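Local coordinates for nitroreductase family protein (Clostridium novyi, PDB 3G14) that probably acts as an oxidoreductase of the nitroreductase family, whose members generally use bound FMN, at residues D54-K57 and L58-A61. Numbering follows the deposited sequence.
Sequences DKLK and LDIA
Lys55 and Asp59 form an i to i+4 salt bridge on the outer face of helix 54-63, the short helix that directly follows strand 46-51 of the central sheet. The ammonium group, Lys55 NZ, lies 2.5 Å from Asp59 OD2, a short bond made on the syn lone pair of that oxygen; the other carboxylate oxygen, Asp59 OD1, stays 3.5 Å from the same nitrogen, which makes the grip one-sided. Lys55 reaches its partner by leaving the backbone with CG anti to N and then bending at chi2 (-81°), a turn that carries its outer methylenes up the helix and sets CE 3.5 Å from Asp59 OD2. From the next residue along, the methyl CD2 of Leu56 rests 3.6 Å from Asp59 OD2, placing a nonpolar group beside the ion pair.

Beneath the side chains, four successive amides, from Leu58 to Ala61, bond to the carbonyls of Asp54 through Lys57. The last, Ala61 N to Lys57 O, is the shortest at 2.7 Å. Ile60 sets its CG1 3.3 Å from Leu56 O, so part of its side chain lies along the carbonyl that accepts the hydrogen bond of its own amide.

The side turned to the protein ties this turn to its surroundings. Leu56 and Ile60 touch Val51 of strand 46-51, whereas Lys57 and Ile60 meet Val75 of helix 70-77. The largely extended chain of Lys57 takes its ammonium group to the carbonyl of Ser78, just ahead of strand 80-86, which gives this largely buried residue a hydrogen-bonding partner. A Lys-Asp pair spaced i to i+4 on the solvent-facing side, backed by nonpolar inward contacts, is characteristic of an amphipathic alpha-helix, here packed at the periphery of the nitroreductase alpha/beta fold.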
# COMPACT_ATOMS: atom_id res chain seq x y z
N ASP B 54 -3.15 5.94 27.41
CA ASP B 54 -4.36 6.71 27.17
C ASP B 54 -4.04 8.19 27.01
O ASP B 54 -4.67 8.86 26.19
CB ASP B 54 -5.41 6.48 28.29
CG ASP B 54 -6.84 6.87 27.85
OD1 ASP B 54 -7.17 6.80 26.64
OD2 ASP B 54 -7.66 7.27 28.73
N LYS B 55 -3.06 8.68 27.75
CA LYS B 55 -2.65 10.08 27.67
C LYS B 55 -2.17 10.39 26.24
O LYS B 55 -2.47 11.47 25.68
CB LYS B 55 -1.55 10.35 28.72
CG LYS B 55 -1.06 11.80 28.80
CD LYS B 55 -0.04 12.16 27.72
CE LYS B 55 0.50 13.61 27.85
NZ LYS B 55 1.34 13.97 26.64
N LEU B 56 -1.42 9.45 25.65
CA LEU B 56 -0.94 9.61 24.27
C LEU B 56 -2.07 9.50 23.23
O LEU B 56 -2.08 10.20 22.20
CB LEU B 56 0.22 8.63 23.99
CG LEU B 56 1.44 8.78 24.93
CD1 LEU B 56 2.55 7.75 24.60
CD2 LEU B 56 1.98 10.21 24.91
N LYS B 57 -3.05 8.63 23.48
CA LYS B 57 -4.24 8.56 22.60
C LYS B 57 -4.94 9.88 22.56
O LYS B 57 -5.40 10.35 21.50
CB LYS B 57 -5.22 7.49 23.09
CG LYS B 57 -4.71 6.08 22.97
CD LYS B 57 -5.77 5.13 23.47
CE LYS B 57 -5.23 3.83 23.79
NZ LYS B 57 -6.26 3.03 24.49
N LEU B 58 -5.07 10.49 23.74
CA LEU B 58 -5.70 11.80 23.86
C LEU B 58 -4.91 12.84 23.05
O LEU B 58 -5.49 13.61 22.31
CB LEU B 58 -5.86 12.20 25.35
CG LEU B 58 -6.39 13.61 25.65
CD1 LEU B 58 -7.73 13.83 24.95
CD2 LEU B 58 -6.51 13.88 27.17
N ASP B 59 -3.58 12.82 23.16
CA ASP B 59 -2.73 13.73 22.36
C ASP B 59 -2.97 13.52 20.86
O ASP B 59 -3.10 14.49 20.09
CB ASP B 59 -1.23 13.47 22.60
CG ASP B 59 -0.74 13.94 23.97
OD1 ASP B 59 -1.34 14.84 24.59
OD2 ASP B 59 0.29 13.38 24.40
N ILE B 60 -3.03 12.25 20.44
CA ILE B 60 -3.26 11.94 19.02
C ILE B 60 -4.64 12.41 18.59
O ILE B 60 -4.81 13.06 17.54
CB ILE B 60 -3.04 10.45 18.69
CG1 ILE B 60 -1.57 10.05 18.94
CG2 ILE B 60 -3.46 10.16 17.25
CD1 ILE B 60 -1.36 8.58 18.91
N ALA B 61 -5.66 12.10 19.41
CA ALA B 61 -7.05 12.53 19.15
C ALA B 61 -7.14 14.03 18.93
O ALA B 61 -7.82 14.50 18.00
CB ALA B 61 -7.96 12.11 20.32